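Local coordinates for protein muramidase (Sodiomyces alcalophilus, PDB 6ZM8) that probably cleaves bacterial peptidoglycan as a fungal lysozyme of glycoside hydrolase family 25, hydrolysing the glycan strands of the cell wall, at residues G81-G92 / Y124-V133. Residues are numbered along the deposited sequence; the frame is centred on the assembly and turned at random.
Sequences GGWSKDGITLPG and YHGITSRWPV
W83 and R130 meet in a CH-pi contact that, with three hydrogen bonds, joins the loop 81-92, between helix 69-78 and strand 93-95 of the TIM-barrel-like GH25 fold, to the C-terminal turn of helix 110-128 and the short link to strand 133-136. R130 CD sits 3.7 Å from the centroid of the six-membered ring of W83, 4° off its normal. Bent at chi2 and chi3 (-57° and -55°), the arginine chain lies over this face and sets its guanidinium nearly perpendicular to the indole. Both polar ends are held from outside the pair, R130 NH2 by L204 O and the indole NE1 of W83 by A205 O, while P91 covers one guanidinium face, its CG 3.6 Å from R130 NH2. Replacing W83 by an alanine would probably strip the R130 methylenes of their aromatic cover and leave A205 O without its indole donor. Y124 OH bridges the two ends of 81-92: it donates to G81 O at 2.6 Å, in the carbonyl plane, and accepts from G92 N at 2.9 Å. V133 N in turn donates to G92 O (2.9 Å), a bond at the start of the parallel strands 93-95 and 133-136. Helix 198-206 packs on L90 and P91, helix 69-78 meets Y124 through A73, and Y28 of strand 26-33 touches L90 and V133.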
ATOM      1  N   GLY A  81       6.732   4.158  -7.685  1.00  6.48           N
ATOM      2  CA  GLY A  81       5.518   3.369  -7.854  1.00  6.36           C
ATOM      3  C   GLY A  81       5.336   2.788  -9.242  1.00  6.26           C
ATOM      4  O   GLY A  81       4.262   2.222  -9.534  1.00  7.79           O
ATOM      5  N   GLY A  82       6.339   2.863 -10.108  1.00  6.75           N
ATOM      6  CA  GLY A  82       6.241   2.220 -11.407  1.00  7.53           C
ATOM      7  C   GLY A  82       6.154   0.707 -11.264  1.00  7.26           C
ATOM      8  O   GLY A  82       6.636   0.120 -10.298  1.00  9.51           O
ATOM      9  N   TRP A  83       5.571   0.080 -12.255  1.00  7.48           N
ATOM     10  CA  TRP A  83       5.336  -1.357 -12.237  1.00  6.98           C
ATOM     11  C   TRP A  83       6.014  -1.998 -13.449  1.00  7.42           C
ATOM     12  O   TRP A  83       6.112  -1.405 -14.479  1.00  9.90           O
ATOM     13  CB  TRP A  83       3.844  -1.653 -12.166  1.00  7.62           C
ATOM     14  CG  TRP A  83       3.529  -3.114 -12.158  1.00  6.68           C
ATOM     15  CD1 TRP A  83       3.633  -3.989 -11.109  1.00  6.45           C
ATOM     16  CD2 TRP A  83       3.099  -3.891 -13.289  1.00  6.69           C
ATOM     17  NE1 TRP A  83       3.277  -5.250 -11.527  1.00  6.49           N
ATOM     18  CE2 TRP A  83       2.935  -5.232 -12.848  1.00  6.57           C
ATOM     19  CE3 TRP A  83       2.776  -3.578 -14.607  1.00  7.86           C
ATOM     20  CZ2 TRP A  83       2.467  -6.241 -13.683  1.00  7.38           C
ATOM     21  CZ3 TRP A  83       2.288  -4.569 -15.428  1.00  8.68           C
ATOM     22  CH2 TRP A  83       2.128  -5.884 -14.971  1.00  8.23           C
ATOM     23  N   SER A  84       6.444  -3.228 -13.342  0.50  8.97           N
ATOM     24  CA  SER A  84       6.764  -4.003 -14.562  0.50 10.25           C
ATOM     25  C   SER A  84       6.387  -5.447 -14.254  0.50  8.66           C
ATOM     26  O   SER A  84       6.397  -5.868 -13.103  0.50  8.52           O
ATOM     27  CB  SER A  84       8.166  -3.822 -15.059  0.50 13.45           C
ATOM     28  OG  SER A  84       9.076  -4.573 -14.292  0.50 17.04           O
ATOM     29  N   LYS A  85       6.103  -6.170 -15.329  1.00  7.86           N
ATOM     30  CA  LYS A  85       5.541  -7.532 -15.333  1.00  7.74           C
ATOM     31  C   LYS A  85       6.693  -8.564 -15.264  1.00  8.25           C
ATOM     32  O   LYS A  85       6.833  -9.422 -16.103  1.00  9.23           O
ATOM     33  CB  LYS A  85       4.623  -7.776 -16.529  1.00  7.67           C
ATOM     34  CG  LYS A  85       3.696  -8.979 -16.302  1.00  7.63           C
ATOM     35  CD  LYS A  85       3.208  -9.580 -17.606  1.00  7.93           C
ATOM     36  CE  LYS A  85       2.291 -10.758 -17.446  1.00  8.34           C
ATOM     37  NZ  LYS A  85       0.953 -10.338 -16.963  1.00  8.50           N
ATOM     38  N   ASP A  86       7.441  -8.502 -14.186  1.00 10.49           N
ATOM     39  CA  ASP A  86       8.638  -9.338 -13.962  1.00 11.54           C
ATOM     40  C   ASP A  86       8.405 -10.381 -12.906  1.00  9.98           C
ATOM     41  O   ASP A  86       9.331 -11.120 -12.564  1.00 10.62           O
ATOM     42  CB  ASP A  86       9.874  -8.491 -13.666  1.00 12.36           C
ATOM     43  CG  ASP A  86       9.766  -7.573 -12.436  1.00 11.19           C
ATOM     44  OD1 ASP A  86       8.709  -7.661 -11.749  1.00  9.15           O
ATOM     45  OD2 ASP A  86      10.705  -6.709 -12.188  1.00 14.80           O
ATOM     46  N   GLY A  87       7.170 -10.498 -12.405  1.00  9.60           N
ATOM     47  CA  GLY A  87       6.803 -11.489 -11.388  1.00  9.86           C
ATOM     48  C   GLY A  87       7.212 -11.116  -9.993  1.00  8.75           C
ATOM     49  O   GLY A  87       6.871 -11.852  -9.079  1.00  9.80           O
ATOM     50  N   ILE A  88       7.904  -9.968  -9.814  1.00  7.82           N
ATOM     51  CA  ILE A  88       8.383  -9.611  -8.494  1.00  7.33           C
ATOM     52  C   ILE A  88       7.968  -8.192  -8.095  1.00  6.23           C
ATOM     53  O   ILE A  88       8.409  -7.723  -7.051  1.00  6.72           O
ATOM     54  CB  ILE A  88       9.901  -9.776  -8.337  1.00  8.11           C
ATOM     55  CG1 ILE A  88      10.688  -8.905  -9.300  1.00  8.53           C
ATOM     56  CG2 ILE A  88      10.271 -11.259  -8.443  1.00  9.38           C
ATOM     57  CD1 ILE A  88      12.141  -8.711  -8.904  1.00 10.40           C
ATOM     58  N   THR A  89       7.128  -7.531  -8.892  1.00  6.06           N
ATOM     59  CA  THR A  89       6.721  -6.162  -8.597  1.00  5.72           C
ATOM     60  C   THR A  89       5.247  -6.140  -8.279  1.00  5.33           C
ATOM     61  O   THR A  89       4.391  -6.436  -9.124  1.00  5.97           O
ATOM     62  CB  THR A  89       7.040  -5.202  -9.753  1.00  6.75           C
ATOM     63  OG1 THR A  89       8.384  -5.386 -10.201  1.00  7.63           O
ATOM     64  CG2 THR A  89       6.895  -3.772  -9.288  1.00  7.28           C
ATOM     65  N   LEU A  90       4.921  -5.810  -7.027  1.00  5.23           N
ATOM     66  CA  LEU A  90       3.531  -5.644  -6.651  1.00  5.18           C
ATOM     67  C   LEU A  90       2.994  -4.337  -7.234  1.00  4.91           C
ATOM     68  O   LEU A  90       3.739  -3.359  -7.405  1.00  5.45           O
ATOM     69  CB  LEU A  90       3.409  -5.597  -5.119  1.00  5.33           C
ATOM     70  CG  LEU A  90       3.776  -6.925  -4.438  1.00  6.32           C
ATOM     71  CD1 LEU A  90       3.889  -6.740  -2.933  1.00  7.83           C
ATOM     72  CD2 LEU A  90       2.794  -8.018  -4.785  1.00  7.85           C
ATOM     73  N   PRO A  91       1.686  -4.263  -7.495  1.00  4.99           N
ATOM     74  CA  PRO A  91       1.099  -2.972  -7.815  1.00  5.17           C
ATOM     75  C   PRO A  91       1.330  -2.017  -6.639  1.00  4.85           C
ATOM     76  O   PRO A  91       1.304  -2.412  -5.475  1.00  5.24           O
ATOM     77  CB  PRO A  91      -0.384  -3.290  -8.005  1.00  5.98           C
ATOM     78  CG  PRO A  91      -0.592  -4.519  -7.108  1.00  6.41           C
ATOM     79  CD  PRO A  91       0.669  -5.320  -7.267  1.00  5.62           C
ATOM     80  N   GLY A  92       1.530  -0.739  -6.958  1.00  4.82           N
ATOM     81  CA  GLY A  92       1.710   0.248  -5.910  1.00  4.83           C
ATOM     82  C   GLY A  92       0.466   0.324  -5.020  1.00  4.62           C
ATOM     83  O   GLY A  92      -0.667   0.058  -5.462  1.00  5.13           O
ATOM     84  N   TYR A 124      -3.454   6.171 -11.796  1.00  5.51           N
ATOM     85  CA  TYR A 124      -2.388   5.192 -11.604  1.00  5.45           C
ATOM     86  C   TYR A 124      -2.523   4.027 -12.606  1.00  5.41           C
ATOM     87  O   TYR A 124      -1.546   3.566 -13.168  1.00  5.71           O
ATOM     88  CB  TYR A 124      -2.404   4.695 -10.146  1.00  5.69           C
ATOM     89  CG  TYR A 124      -1.254   3.749  -9.854  1.00  5.34           C
ATOM     90  CD1 TYR A 124       0.023   4.232  -9.586  1.00  5.64           C
ATOM     91  CD2 TYR A 124      -1.451   2.372  -9.872  1.00  5.63           C
ATOM     92  CE1 TYR A 124       1.082   3.371  -9.351  1.00  5.59           C
ATOM     93  CE2 TYR A 124      -0.395   1.498  -9.631  1.00  5.65           C
ATOM     94  CZ  TYR A 124       0.877   1.997  -9.377  1.00  5.31           C
ATOM     95  OH  TYR A 124       1.890   1.098  -9.173  1.00  5.93           O
ATOM     96  N   HIS A 125      -3.763   3.564 -12.789  1.00  5.45           N
ATOM     97  CA  HIS A 125      -4.010   2.461 -13.750  1.00  5.59           C
ATOM     98  C   HIS A 125      -3.705   2.899 -15.198  1.00  5.70           C
ATOM     99  O   HIS A 125      -3.157   2.116 -15.972  1.00  5.98           O
ATOM    100  CB  HIS A 125      -5.455   2.004 -13.577  1.00  6.47           C
ATOM    101  CG  HIS A 125      -5.878   0.958 -14.549  1.00  6.30           C
ATOM    102  ND1 HIS A 125      -6.517   1.287 -15.715  1.00  7.87           N
ATOM    103  CD2 HIS A 125      -5.764  -0.368 -14.510  1.00  7.02           C
ATOM    104  CE1 HIS A 125      -6.780   0.142 -16.381  1.00  8.76           C
ATOM    105  NE2 HIS A 125      -6.324  -0.874 -15.669  1.00  8.50           N
ATOM    106  N   GLY A 126      -4.059   4.125 -15.551  1.00  6.02           N
ATOM    107  CA  GLY A 126      -3.751   4.610 -16.883  1.00  6.66           C
ATOM    108  C   GLY A 126      -2.263   4.710 -17.144  1.00  6.42           C
ATOM    109  O   GLY A 126      -1.805   4.543 -18.279  1.00  7.33           O
ATOM    110  N   ILE A 127      -1.486   5.029 -16.105  1.00  6.38           N
ATOM    111  CA  ILE A 127      -0.043   5.155 -16.260  1.00  6.63           C
ATOM    112  C   ILE A 127       0.610   3.765 -16.319  1.00  6.44           C
ATOM    113  O   ILE A 127       1.425   3.489 -17.178  1.00  7.39           O
ATOM    114  CB  ILE A 127       0.582   6.002 -15.133  1.00  7.12           C
ATOM    115  CG1 ILE A 127       0.067   7.438 -15.210  1.00  8.91           C
ATOM    116  CG2 ILE A 127       2.088   5.967 -15.214  1.00  8.04           C
ATOM    117  CD1 ILE A 127       0.335   8.248 -13.979  1.00 10.86           C
ATOM    118  N   THR A 128       0.293   2.927 -15.325  1.00  5.78           N
ATOM    119  CA  THR A 128       1.059   1.719 -15.081  1.00  5.93           C
ATOM    120  C   THR A 128       0.460   0.450 -15.672  1.00  5.71           C
ATOM    121  O   THR A 128       1.196  -0.554 -15.761  1.00  6.51           O
ATOM    122  CB  THR A 128       1.256   1.469 -13.568  1.00  6.17           C
ATOM    123  OG1 THR A 128       0.010   1.071 -12.985  1.00  5.87           O
ATOM    124  CG2 THR A 128       1.882   2.631 -12.846  1.00  6.62           C
ATOM    125  N   SER A 129      -0.835   0.458 -15.965  1.00  5.52           N
ATOM    126  CA  SER A 129      -1.668  -0.690 -16.320  1.00  5.78           C
ATOM    127  C   SER A 129      -2.277  -1.396 -15.111  1.00  5.71           C
ATOM    128  O   SER A 129      -3.079  -2.325 -15.319  1.00  6.71           O
ATOM    129  CB  SER A 129      -0.977  -1.736 -17.217  1.00  6.32           C
ATOM    130  OG  SER A 129      -0.213  -2.681 -16.491  1.00  6.85           O
ATOM    131  N   ARG A 130      -1.921  -1.000 -13.892  1.00  5.45           N
ATOM    132  CA  ARG A 130      -2.374  -1.707 -12.709  1.00  5.56           C
ATOM    133  C   ARG A 130      -3.322  -0.858 -11.869  1.00  5.35           C
ATOM    134  O   ARG A 130      -3.106   0.341 -11.671  1.00  5.75           O
ATOM    135  CB  ARG A 130      -1.189  -2.046 -11.791  1.00  6.12           C
ATOM    136  CG  ARG A 130      -0.165  -2.992 -12.436  1.00  7.20           C
ATOM    137  CD  ARG A 130      -0.816  -4.305 -12.888  1.00  8.21           C
ATOM    138  NE  ARG A 130      -1.536  -4.981 -11.821  1.00  8.28           N
ATOM    139  CZ  ARG A 130      -1.015  -5.858 -10.959  1.00  7.64           C
ATOM    140  NH1 ARG A 130       0.256  -6.266 -11.115  1.00  7.77           N
ATOM    141  NH2 ARG A 130      -1.762  -6.389  -9.993  1.00  8.09           N
ATOM    142  N   TRP A 131      -4.357  -1.521 -11.340  1.00  5.48           N
ATOM    143  CA  TRP A 131      -5.123  -0.915 -10.262  1.00  5.60           C
ATOM    144  C   TRP A 131      -4.267  -0.990  -8.988  1.00  5.34           C
ATOM    145  O   TRP A 131      -3.692  -2.026  -8.683  1.00  6.08           O
ATOM    146  CB  TRP A 131      -6.452  -1.639 -10.034  1.00  6.37           C
ATOM    147  CG  TRP A 131      -7.346  -1.583 -11.233  1.00  6.73           C
ATOM    148  CD1 TRP A 131      -7.665  -2.616 -12.061  1.00  8.56           C
ATOM    149  CD2 TRP A 131      -7.989  -0.436 -11.787  1.00  7.33           C
ATOM    150  NE1 TRP A 131      -8.464  -2.182 -13.084  1.00 10.36           N
ATOM    151  CE2 TRP A 131      -8.676  -0.846 -12.943  1.00  9.43           C
ATOM    152  CE3 TRP A 131      -8.034   0.906 -11.435  1.00  8.78           C
ATOM    153  CZ2 TRP A 131      -9.399   0.043 -13.744  1.00 12.26           C
ATOM    154  CZ3 TRP A 131      -8.757   1.777 -12.235  1.00 11.53           C
ATOM    155  CH2 TRP A 131      -9.430   1.357 -13.377  1.00 12.89           C
ATOM    156  N   PRO A 132      -4.175   0.103  -8.235  1.00  5.21           N
ATOM    157  CA  PRO A 132      -3.380   0.075  -7.015  1.00  5.12           C
ATOM    158  C   PRO A 132      -4.090  -0.719  -5.923  1.00  4.70           C
ATOM    159  O   PRO A 132      -5.316  -0.850  -5.883  1.00  5.63           O
ATOM    160  CB  PRO A 132      -3.242   1.542  -6.649  1.00  5.77           C
ATOM    161  CG  PRO A 132      -4.549   2.134  -7.150  1.00  6.58           C
ATOM    162  CD  PRO A 132      -4.853   1.389  -8.437  1.00  5.92           C
ATOM    163  N   VAL A 133      -3.271  -1.206  -4.981  1.00  4.57           N
ATOM    164  CA  VAL A 133      -3.776  -1.664  -3.697  1.00  4.55           C
ATOM    165  C   VAL A 133      -4.219  -0.448  -2.880  1.00  4.52           C
ATOM    166  O   VAL A 133      -3.612   0.629  -2.994  1.00  5.36           O
ATOM    167  CB  VAL A 133      -2.625  -2.429  -3.005  1.00  4.76           C
ATOM    168  CG1 VAL A 133      -2.880  -2.712  -1.529  1.00  5.61           C
ATOM    169  CG2 VAL A 133      -2.354  -3.736  -3.749  1.00  5.61           C
TER